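Local coordinates for putative polyketide cyclase SMa1630 (Sinorhizobium meliloti 1021, PDB 4U13), which is of unproven function but carries a SnoaL-like domain of the NTF2 clan and may act as a polyketide cyclase, at residues A[11-14]-A[15-19]. Numbering follows the deposited sequence.
Sequences NMYF and DADSC
Y13 and D17 lie side by side, one helical turn apart, and point the same way. CG of each is anti to its own backbone N (chi1 178° for Y13, -173° for D17), which sends both side chains out in the same direction. Y13 CE2 comes to 4.1 Å from D17 OD2, with ring and carboxylate planes 43° apart. A water joins their polar ends. It donates to D17 OD2 at 2.6 Å and is hydrogen-bonded to Y13 OH at 2.8 Å. The other carboxylate oxygen, D17 OD1, accepts from W52 NE1 on helix 44-59, so both oxygens of this buried group have a partner. These bonds should hold the carboxylate against rotation.

Around the helix, N11 and D15 form a second i to i+4 pair. N11 ND2 reaches D15 OD2 at 3.0 Å, but the bond is bent and weak. The amide and carboxylate planes are steeply inclined to each other. D15 OD2 also lies 3.1 Å from N11 O, but both are acceptors and no hydrogen bond forms.

The same turns carry regular alpha-helical backbone bonds. D17 N donates to Y13 O at 2.8 Å. S18 N donates to F14 O at 2.9 Å. Y13 CD2 sits 3.9 Å above the plane of the F14 ring, over its centre.

The whole contact lies on helix 8-19 of the SnoaL-like domain. C19, near its end, forms a disulfide with C19 of the second subunit, while Y13 and A16 touch helix 22-26. On the sheet, Y13 meets F96 edge-to-face and F14 meets Y94, both on strand 90-99, and F14 and D17 touch P65 and A63 of strand 62-71.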
ATOM      1  N   ASN A  11      -4.660  -9.751   0.764  1.00 56.60           N
ATOM      2  CA  ASN A  11      -4.060  -8.501   1.203  1.00 61.47           C
ATOM      3  C   ASN A  11      -2.524  -8.537   1.356  1.00 59.27           C
ATOM      4  O   ASN A  11      -1.818  -7.544   1.098  1.00 55.03           O
ATOM      5  CB  ASN A  11      -4.670  -8.156   2.515  1.00 69.67           C
ATOM      6  CG  ASN A  11      -4.834  -6.704   2.678  1.00 80.45           C
ATOM      7  OD1 ASN A  11      -5.914  -6.182   2.393  1.00 87.28           O
ATOM      8  ND2 ASN A  11      -3.769  -6.023   3.128  1.00 83.59           N
HETATM    9  N   MSE A  12      -2.023  -9.689   1.784  1.00 56.28           N
HETATM   10  CA  MSE A  12      -0.593  -9.914   1.896  1.00 60.43           C
HETATM   11  C   MSE A  12       0.076  -9.908   0.532  1.00 55.95           C
HETATM   12  O   MSE A  12       1.152  -9.347   0.386  1.00 55.34           O
HETATM   13  CB  MSE A  12      -0.411 -11.246   2.613  1.00 68.49           C
HETATM   14  CG  MSE A  12       1.047 -11.531   3.016  1.00 88.41           C
HETATM   15 SE   MSE A  12       1.241 -13.350   3.875  1.00120.06          SE
HETATM   16  CE  MSE A  12      -0.097 -13.071   5.341  1.00 98.88           C
ATOM     17  N   TYR A  13      -0.555 -10.533  -0.464  1.00 47.41           N
ATOM     18  CA  TYR A  13      -0.100 -10.455  -1.828  1.00 46.28           C
ATOM     19  C   TYR A  13       0.138  -9.012  -2.279  1.00 46.00           C
ATOM     20  O   TYR A  13       1.246  -8.662  -2.681  1.00 47.27           O
ATOM     21  CB  TYR A  13      -1.059 -11.177  -2.785  1.00 47.26           C
ATOM     22  CG  TYR A  13      -0.581 -11.044  -4.191  1.00 45.91           C
ATOM     23  CD1 TYR A  13       0.354 -11.917  -4.709  1.00 47.05           C
ATOM     24  CD2 TYR A  13      -0.947  -9.955  -4.943  1.00 50.03           C
ATOM     25  CE1 TYR A  13       0.864 -11.739  -5.974  1.00 47.12           C
ATOM     26  CE2 TYR A  13      -0.439  -9.740  -6.211  1.00 47.15           C
ATOM     27  CZ  TYR A  13       0.465 -10.640  -6.717  1.00 48.77           C
ATOM     28  OH  TYR A  13       0.973 -10.438  -8.000  1.00 55.01           O
ATOM     29  N   PHE A  14      -0.859  -8.150  -2.152  1.00 47.99           N
ATOM     30  CA  PHE A  14      -0.743  -6.786  -2.669  1.00 45.63           C
ATOM     31  C   PHE A  14       0.192  -5.922  -1.869  1.00 47.15           C
ATOM     32  O   PHE A  14       0.832  -5.041  -2.432  1.00 46.18           O
ATOM     33  CB  PHE A  14      -2.110  -6.114  -2.729  1.00 46.06           C
ATOM     34  CG  PHE A  14      -2.941  -6.611  -3.876  1.00 45.46           C
ATOM     35  CD1 PHE A  14      -2.599  -6.282  -5.152  1.00 45.10           C
ATOM     36  CD2 PHE A  14      -4.002  -7.461  -3.675  1.00 46.13           C
ATOM     37  CE1 PHE A  14      -3.345  -6.740  -6.219  1.00 45.44           C
ATOM     38  CE2 PHE A  14      -4.755  -7.906  -4.712  1.00 45.54           C
ATOM     39  CZ  PHE A  14      -4.394  -7.574  -6.009  1.00 45.36           C
ATOM     40  N   ASP A  15       0.318  -6.179  -0.571  1.00 49.66           N
ATOM     41  CA  ASP A  15       1.260  -5.399   0.303  1.00 52.36           C
ATOM     42  C   ASP A  15       2.706  -5.699  -0.071  1.00 51.01           C
ATOM     43  O   ASP A  15       3.599  -4.795  -0.140  1.00 49.36           O
ATOM     44  CB  ASP A  15       1.094  -5.758   1.780  1.00 60.15           C
ATOM     45  CG  ASP A  15      -0.182  -5.138   2.427  1.00 65.13           C
ATOM     46  OD1 ASP A  15      -0.582  -4.018   2.048  1.00 68.55           O
ATOM     47  OD2 ASP A  15      -0.775  -5.757   3.349  1.00 77.73           O
ATOM     48  N   ALA A  16       2.906  -6.966  -0.357  1.00 47.62           N
ATOM     49  CA  ALA A  16       4.218  -7.457  -0.739  1.00 49.48           C
ATOM     50  C   ALA A  16       4.604  -7.081  -2.157  1.00 49.29           C
ATOM     51  O   ALA A  16       5.733  -6.683  -2.396  1.00 49.70           O
ATOM     52  CB  ALA A  16       4.251  -8.971  -0.593  1.00 49.99           C
ATOM     53  N   ASP A  17       3.658  -7.232  -3.081  1.00 48.98           N
ATOM     54  CA  ASP A  17       3.817  -6.749  -4.424  1.00 49.65           C
ATOM     55  C   ASP A  17       4.201  -5.271  -4.364  1.00 49.91           C
ATOM     56  O   ASP A  17       5.178  -4.818  -4.893  1.00 48.32           O
ATOM     57  CB  ASP A  17       2.498  -6.933  -5.175  1.00 53.04           C
ATOM     58  CG  ASP A  17       2.598  -6.619  -6.653  1.00 56.18           C
ATOM     59  OD1 ASP A  17       3.698  -6.731  -7.208  1.00 58.20           O
ATOM     60  OD2 ASP A  17       1.557  -6.312  -7.291  1.00 56.43           O
ATOM     61  N   SER A  18       3.425  -4.517  -3.676  1.00 49.20           N
ATOM     62  CA  SER A  18       3.611  -3.078  -3.544  1.00 50.50           C
ATOM     63  C   SER A  18       4.943  -2.627  -2.853  1.00 51.12           C
ATOM     64  O   SER A  18       5.473  -1.566  -3.134  1.00 49.91           O
ATOM     65  CB  SER A  18       2.382  -2.577  -2.866  1.00 51.66           C
ATOM     66  OG  SER A  18       2.584  -1.268  -2.426  1.00 55.52           O
ATOM     67  N   CYS A  19       5.412  -3.380  -1.859  1.00 52.84           N
ATOM     68  CA  CYS A  19       6.634  -3.019  -1.120  1.00 51.00           C
ATOM     69  C   CYS A  19       7.857  -3.700  -1.651  1.00 54.22           C
ATOM     70  O   CYS A  19       8.935  -3.579  -1.059  1.00 56.12           O
ATOM     71  CB  CYS A  19       6.449  -3.359   0.361  1.00 53.24           C
ATOM     72  SG  CYS A  19       5.145  -2.298   1.189  1.00 57.80           S
TER
HETATM   73  O   HOH W   1       0.736  -7.893  -9.187  1.00 58.52           O